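Long-range contact in transcription termination factor FttA (PDB 2XR1), which probably terminates transcription across the archaeal genome by cutting nascent RNA, as a zinc-dependent, homodimeric nuclease of the metallo-beta-lactamase superfamily: residues E33-P44 with L61-P71. Numbering follows the deposited sequence.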
ATOM      1  N   GLU B  33       0.711 -10.122 -30.136  1.00 43.00           N
ATOM      2  CA  GLU B  33       2.094 -10.337 -29.704  1.00 45.46           C
ATOM      3  C   GLU B  33       2.565  -9.108 -28.976  1.00 46.43           C
ATOM      4  O   GLU B  33       2.782  -8.058 -29.570  1.00 46.89           O
ATOM      5  CB  GLU B  33       3.012 -10.690 -30.867  1.00 46.84           C
ATOM      6  CG  GLU B  33       2.610 -11.989 -31.550  1.00 48.97           C
ATOM      7  CD  GLU B  33       3.480 -12.373 -32.760  1.00 54.02           C
ATOM      8  OE1 GLU B  33       4.485 -11.662 -33.045  1.00 57.19           O
ATOM      9  OE2 GLU B  33       3.142 -13.396 -33.425  1.00 54.33           O
ATOM     10  N   GLY B  34       2.688  -9.236 -27.665  1.00 47.53           N
ATOM     11  CA  GLY B  34       2.890  -8.080 -26.820  1.00 49.63           C
ATOM     12  C   GLY B  34       1.762  -7.091 -27.063  1.00 48.60           C
ATOM     13  O   GLY B  34       0.600  -7.487 -27.276  1.00 44.97           O
ATOM     14  N   PRO B  35       2.102  -5.790 -27.078  1.00 52.36           N
ATOM     15  CA  PRO B  35       1.109  -4.757 -27.274  1.00 53.55           C
ATOM     16  C   PRO B  35       0.352  -4.840 -28.599  1.00 51.87           C
ATOM     17  O   PRO B  35      -0.741  -4.329 -28.658  1.00 52.93           O
ATOM     18  CB  PRO B  35       1.931  -3.491 -27.211  1.00 58.69           C
ATOM     19  CG  PRO B  35       3.057  -3.847 -26.401  1.00 60.81           C
ATOM     20  CD  PRO B  35       3.420  -5.199 -26.833  1.00 56.94           C
ATOM     21  N   GLN B  36       0.906  -5.502 -29.621  1.00 50.60           N
ATOM     22  CA  GLN B  36       0.396  -5.419 -30.991  1.00 49.78           C
ATOM     23  C   GLN B  36      -0.544  -6.545 -31.402  1.00 46.08           C
ATOM     24  O   GLN B  36      -0.410  -7.683 -30.973  1.00 44.68           O
ATOM     25  CB  GLN B  36       1.563  -5.459 -31.994  1.00 51.49           C
ATOM     26  CG  GLN B  36       2.572  -4.368 -31.869  1.00 58.92           C
ATOM     27  CD  GLN B  36       3.573  -4.397 -32.991  1.00 63.16           C
ATOM     28  OE1 GLN B  36       3.645  -3.474 -33.788  1.00 69.70           O
ATOM     29  NE2 GLN B  36       4.349  -5.461 -33.060  1.00 62.80           N
ATOM     30  N   LEU B  37      -1.455  -6.227 -32.306  1.00 46.09           N
ATOM     31  CA  LEU B  37      -2.177  -7.237 -33.062  1.00 43.65           C
ATOM     32  C   LEU B  37      -1.338  -7.471 -34.274  1.00 42.53           C
ATOM     33  O   LEU B  37      -0.958  -6.508 -34.931  1.00 43.60           O
ATOM     34  CB  LEU B  37      -3.525  -6.704 -33.485  1.00 44.94           C
ATOM     35  CG  LEU B  37      -4.355  -7.674 -34.314  1.00 45.34           C
ATOM     36  CD1 LEU B  37      -4.447  -9.033 -33.639  1.00 44.60           C
ATOM     37  CD2 LEU B  37      -5.749  -7.060 -34.573  1.00 48.68           C
ATOM     38  N   VAL B  38      -1.018  -8.724 -34.566  1.00 41.28           N
ATOM     39  CA  VAL B  38      -0.116  -9.039 -35.654  1.00 41.76           C
ATOM     40  C   VAL B  38      -0.801  -9.922 -36.670  1.00 40.92           C
ATOM     41  O   VAL B  38      -1.322 -10.958 -36.301  1.00 41.13           O
ATOM     42  CB  VAL B  38       1.115  -9.743 -35.148  1.00 43.40           C
ATOM     43  CG1 VAL B  38       1.875 -10.356 -36.295  1.00 45.51           C
ATOM     44  CG2 VAL B  38       1.999  -8.752 -34.436  1.00 45.63           C
ATOM     45  N   LEU B  39      -0.787  -9.505 -37.942  1.00 41.40           N
ATOM     46  CA  LEU B  39      -1.293 -10.294 -39.082  1.00 40.81           C
ATOM     47  C   LEU B  39      -0.146 -11.019 -39.756  1.00 41.82           C
ATOM     48  O   LEU B  39       0.781 -10.392 -40.237  1.00 42.51           O
ATOM     49  CB  LEU B  39      -1.955  -9.399 -40.155  1.00 40.69           C
ATOM     50  CG  LEU B  39      -2.868  -8.288 -39.664  1.00 42.46           C
ATOM     51  CD1 LEU B  39      -3.532  -7.602 -40.850  1.00 43.52           C
ATOM     52  CD2 LEU B  39      -3.868  -8.870 -38.712  1.00 43.19           C
ATOM     53  N   TYR B  40      -0.248 -12.331 -39.855  1.00 42.65           N
ATOM     54  CA  TYR B  40       0.683 -13.091 -40.660  1.00 45.47           C
ATOM     55  C   TYR B  40       0.196 -13.228 -42.104  1.00 45.39           C
ATOM     56  O   TYR B  40      -0.994 -13.360 -42.339  1.00 44.69           O
ATOM     57  CB  TYR B  40       0.904 -14.454 -40.014  1.00 48.29           C
ATOM     58  CG  TYR B  40       1.781 -14.323 -38.785  1.00 51.77           C
ATOM     59  CD1 TYR B  40       3.166 -14.183 -38.909  1.00 55.22           C
ATOM     60  CD2 TYR B  40       1.221 -14.281 -37.503  1.00 52.85           C
ATOM     61  CE1 TYR B  40       3.968 -14.039 -37.805  1.00 58.66           C
ATOM     62  CE2 TYR B  40       2.014 -14.125 -36.377  1.00 54.88           C
ATOM     63  CZ  TYR B  40       3.393 -14.005 -36.527  1.00 58.66           C
ATOM     64  OH  TYR B  40       4.200 -13.857 -35.396  1.00 61.92           O
ATOM     65  N   THR B  41       1.120 -13.190 -43.066  1.00 47.01           N
ATOM     66  CA  THR B  41       0.774 -13.244 -44.474  1.00 46.36           C
ATOM     67  C   THR B  41       1.819 -14.016 -45.250  1.00 51.09           C
ATOM     68  O   THR B  41       2.997 -13.957 -44.918  1.00 53.61           O
ATOM     69  CB  THR B  41       0.713 -11.821 -45.041  1.00 45.23           C
ATOM     70  OG1 THR B  41       0.066 -11.803 -46.326  1.00 43.60           O
ATOM     71  CG2 THR B  41       2.133 -11.232 -45.162  1.00 47.30           C
ATOM     72  N   GLU B  42       1.387 -14.723 -46.298  1.00 53.02           N
ATOM     73  CA  GLU B  42       2.312 -15.360 -47.251  1.00 58.58           C
ATOM     74  C   GLU B  42       2.600 -14.441 -48.427  1.00 59.00           C
ATOM     75  O   GLU B  42       3.332 -14.805 -49.335  1.00 63.58           O
ATOM     76  CB  GLU B  42       1.747 -16.684 -47.742  1.00 61.42           C
ATOM     77  CG  GLU B  42       1.650 -17.725 -46.645  1.00 65.78           C
ATOM     78  CD  GLU B  42       1.037 -19.036 -47.124  1.00 72.46           C
ATOM     79  OE1 GLU B  42      -0.098 -19.004 -47.635  1.00 72.42           O
ATOM     80  OE2 GLU B  42       1.689 -20.093 -46.985  1.00 80.69           O
ATOM     81  N   GLU B  43       2.042 -13.237 -48.389  1.00 55.60           N
ATOM     82  CA  GLU B  43       2.215 -12.263 -49.446  1.00 57.36           C
ATOM     83  C   GLU B  43       2.637 -10.890 -48.887  1.00 57.31           C
ATOM     84  O   GLU B  43       2.031  -9.855 -49.170  1.00 55.61           O
ATOM     85  CB  GLU B  43       0.910 -12.146 -50.228  1.00 55.33           C
ATOM     86  CG  GLU B  43       0.263 -13.481 -50.606  1.00 57.11           C
ATOM     87  CD  GLU B  43      -0.945 -13.298 -51.545  1.00 57.95           C
ATOM     88  OE1 GLU B  43      -2.066 -13.016 -51.042  1.00 54.30           O
ATOM     89  OE2 GLU B  43      -0.753 -13.450 -52.789  1.00 59.53           O
ATOM     90  N   PRO B  44       3.713 -10.870 -48.111  1.00 60.42           N
ATOM     91  CA  PRO B  44       4.145  -9.612 -47.525  1.00 62.42           C
ATOM     92  C   PRO B  44       4.368  -8.492 -48.544  1.00 66.30           C
ATOM     93  O   PRO B  44       4.209  -7.327 -48.205  1.00 67.48           O
ATOM     94  CB  PRO B  44       5.487  -9.978 -46.875  1.00 67.23           C
ATOM     95  CG  PRO B  44       5.948 -11.174 -47.645  1.00 69.72           C
ATOM     96  CD  PRO B  44       4.700 -11.935 -47.875  1.00 64.24           C
ATOM     97  N   LEU B  61     -10.417  -1.119 -36.922  1.00 91.85           N
ATOM     98  CA  LEU B  61     -10.182  -1.959 -35.725  1.00 91.25           C
ATOM     99  C   LEU B  61      -9.782  -1.168 -34.466  1.00 90.40           C
ATOM    100  O   LEU B  61      -9.652  -1.757 -33.385  1.00 90.14           O
ATOM    101  CB  LEU B  61      -9.079  -3.006 -35.999  1.00 89.31           C
ATOM    102  CG  LEU B  61      -9.475  -4.327 -36.654  1.00 90.27           C
ATOM    103  CD1 LEU B  61      -8.241  -5.148 -36.942  1.00 87.32           C
ATOM    104  CD2 LEU B  61     -10.447  -5.109 -35.777  1.00 92.65           C
ATOM    105  N   ARG B  62      -9.553   0.142 -34.620  1.00 89.96           N
ATOM    106  CA  ARG B  62      -9.157   1.030 -33.516  1.00 89.19           C
ATOM    107  C   ARG B  62      -8.006   0.462 -32.670  1.00 86.89           C
ATOM    108  O   ARG B  62      -8.086   0.454 -31.438  1.00 87.81           O
ATOM    109  CB  ARG B  62     -10.370   1.343 -32.626  1.00 91.73           C
ATOM    110  N   THR B  63      -6.942  -0.006 -33.322  1.00 84.35           N
ATOM    111  CA  THR B  63      -5.772  -0.528 -32.595  1.00 82.06           C
ATOM    112  C   THR B  63      -4.490  -0.536 -33.429  1.00 79.53           C
ATOM    113  O   THR B  63      -4.523  -0.295 -34.640  1.00 79.79           O
ATOM    114  CB  THR B  63      -6.025  -1.974 -32.030  1.00 82.85           C
ATOM    115  OG1 THR B  63      -4.777  -2.627 -31.755  1.00 79.86           O
ATOM    116  CG2 THR B  63      -6.820  -2.831 -33.008  1.00 84.60           C
ATOM    117  N   ARG B  64      -3.368  -0.791 -32.751  1.00 77.13           N
ATOM    118  CA  ARG B  64      -2.070  -0.956 -33.407  1.00 74.84           C
ATOM    119  C   ARG B  64      -1.975  -2.364 -34.002  1.00 73.93           C
ATOM    120  O   ARG B  64      -2.189  -3.367 -33.304  1.00 73.81           O
ATOM    121  CB  ARG B  64      -0.886  -0.743 -32.438  1.00 73.36           C
ATOM    122  CG  ARG B  64      -0.775   0.667 -31.787  1.00 74.31           C
ATOM    123  CD  ARG B  64       0.656   1.311 -31.882  1.00 73.17           C
ATOM    124  NE  ARG B  64       1.791   0.362 -31.941  1.00 73.24           N
ATOM    125  CZ  ARG B  64       2.381  -0.234 -30.892  1.00 72.77           C
ATOM    126  NH1 ARG B  64       1.956  -0.032 -29.643  1.00 73.50           N
ATOM    127  NH2 ARG B  64       3.414  -1.051 -31.092  1.00 71.06           N
ATOM    128  N   ILE B  65      -1.633  -2.409 -35.290  1.00 72.54           N
ATOM    129  CA  ILE B  65      -1.522  -3.643 -36.060  1.00 71.97           C
ATOM    130  C   ILE B  65      -0.250  -3.617 -36.886  1.00 69.92           C
ATOM    131  O   ILE B  65       0.026  -2.628 -37.536  1.00 69.33           O
ATOM    132  CB  ILE B  65      -2.704  -3.820 -37.022  1.00 73.87           C
ATOM    133  CG1 ILE B  65      -4.023  -3.818 -36.248  1.00 75.39           C
ATOM    134  CG2 ILE B  65      -2.545  -5.125 -37.814  1.00 74.65           C
ATOM    135  CD1 ILE B  65      -5.205  -4.294 -37.057  1.00 77.36           C
ATOM    136  N   ALA B  66       0.522  -4.698 -36.829  1.00 68.91           N
ATOM    137  CA  ALA B  66       1.654  -4.926 -37.725  1.00 68.15           C
ATOM    138  C   ALA B  66       1.374  -6.190 -38.573  1.00 70.18           C
ATOM    139  O   ALA B  66       0.743  -7.152 -38.118  1.00 71.11           O
ATOM    140  CB  ALA B  66       2.953  -5.087 -36.926  1.00 65.68           C
ATOM    141  N   MET B  67       1.833  -6.192 -39.811  1.00 71.09           N
ATOM    142  CA  MET B  67       1.806  -7.414 -40.579  1.00 73.18           C
ATOM    143  C   MET B  67       3.194  -8.033 -40.468  1.00 71.89           C
ATOM    144  O   MET B  67       4.151  -7.324 -40.231  1.00 69.93           O
ATOM    145  CB  MET B  67       1.372  -7.126 -42.022  1.00 75.03           C
ATOM    146  CG  MET B  67       2.475  -6.690 -42.918  1.00 76.12           C
ATOM    147  SD  MET B  67       3.477  -8.069 -43.463  1.00 78.87           S
ATOM    148  CE  MET B  67       4.724  -7.196 -44.409  1.00 78.43           C
ATOM    149  N   ARG B  68       3.307  -9.347 -40.592  1.00 73.19           N
ATOM    150  CA  ARG B  68       4.613  -9.946 -40.799  1.00 73.38           C
ATOM    151  C   ARG B  68       4.614 -11.222 -41.645  1.00 75.89           C
ATOM    152  O   ARG B  68       3.594 -11.892 -41.792  1.00 77.61           O
ATOM    153  CB  ARG B  68       5.358 -10.173 -39.495  1.00 72.13           C
ATOM    154  CG  ARG B  68       4.531 -10.408 -38.269  1.00 73.62           C
ATOM    155  CD  ARG B  68       5.421 -10.374 -36.997  1.00 74.61           C
ATOM    156  NE  ARG B  68       6.514 -11.381 -37.007  1.00 77.46           N
ATOM    157  CZ  ARG B  68       7.030 -11.972 -35.925  1.00 75.71           C
ATOM    158  NH1 ARG B  68       6.567 -11.692 -34.708  1.00 74.53           N
ATOM    159  NH2 ARG B  68       8.014 -12.856 -36.064  1.00 75.95           N
ATOM    160  N   PRO B  69       5.774 -11.543 -42.229  1.00 76.13           N
ATOM    161  CA  PRO B  69       5.825 -12.649 -43.146  1.00 79.07           C
ATOM    162  C   PRO B  69       5.572 -13.972 -42.444  1.00 80.88           C
ATOM    163  O   PRO B  69       6.096 -14.222 -41.360  1.00 79.41           O
ATOM    164  CB  PRO B  69       7.260 -12.594 -43.672  1.00 79.15           C
ATOM    165  CG  PRO B  69       7.673 -11.187 -43.479  1.00 76.64           C
ATOM    166  CD  PRO B  69       7.057 -10.814 -42.191  1.00 74.16           C
ATOM    167  N   ASP B  70       4.761 -14.810 -43.062  1.00 84.22           N
ATOM    168  CA  ASP B  70       4.635 -16.165 -42.604  1.00 87.04           C
ATOM    169  C   ASP B  70       6.035 -16.772 -42.610  1.00 87.99           C
ATOM    170  O   ASP B  70       6.734 -16.721 -43.639  1.00 89.06           O
ATOM    171  CB  ASP B  70       3.744 -16.983 -43.536  1.00 90.72           C
ATOM    172  CG  ASP B  70       3.240 -18.270 -42.892  1.00 94.32           C
ATOM    173  OD1 ASP B  70       2.192 -18.209 -42.199  1.00 97.13           O
ATOM    174  OD2 ASP B  70       3.867 -19.342 -43.100  1.00 97.84           O
ATOM    175  N   PRO B  71       6.460 -17.337 -41.460  1.00 87.90           N
ATOM    176  CA  PRO B  71       7.752 -18.034 -41.400  1.00 88.58           C
ATOM    177  C   PRO B  71       7.972 -18.955 -42.600  1.00 92.01           C
ATOM    178  O   PRO B  71       8.995 -18.837 -43.263  1.00 92.46           O
ATOM    179  CB  PRO B  71       7.651 -18.846 -40.102  1.00 88.85           C
ATOM    180  CG  PRO B  71       6.731 -18.034 -39.220  1.00 86.75           C
ATOM    181  CD  PRO B  71       5.762 -17.333 -40.152  1.00 86.85           C
TER
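Leu37, Leu39, Ile65 and Met67 pack along one face of two parallel strands, 36-41 and 65-69, joined by a ladder of six backbone hydrogen bonds, beginning with Leu37 N to Arg64 O and ending with Asp70 N to Thr41 O. Leu37 and Ile65 run alongside each other, CD2 of Leu37 lying 3.8 Å from CD1 of Ile65. With CG of Leu37 anti to its backbone N (chi1 179°), the same CD2 also reaches Leu61 CD1. Leu39 meets Ile65 CG2 through CG. Packing is tight around the buried Leu37 and Leu39, on which Leu13 and Ile17 of helix 7-18 rest. Met67 touches Thr41 CG2 with SD and Pro44 CB with CE.

The other face is more polar. Arg68 lies alongside the Tyr40 ring, its CG against Val38 CG1. Tyr40 OH lies over one face of the Arg68 guanidinium; Glu33 OE1 comes to the edge, 2.7 Å from Arg68 NH1, in a salt bridge. The loose margins are the partly exposed Gln36-Arg64 pair and the exposed Glu42 beside Asp70. This beta-alpha-beta crossover, connected by helices 44-49 and 52-61, follows helix 7-18 and antiparallel strand 30-33, the alpha-beta-beta-alpha-alpha-beta order of a type II KH domain.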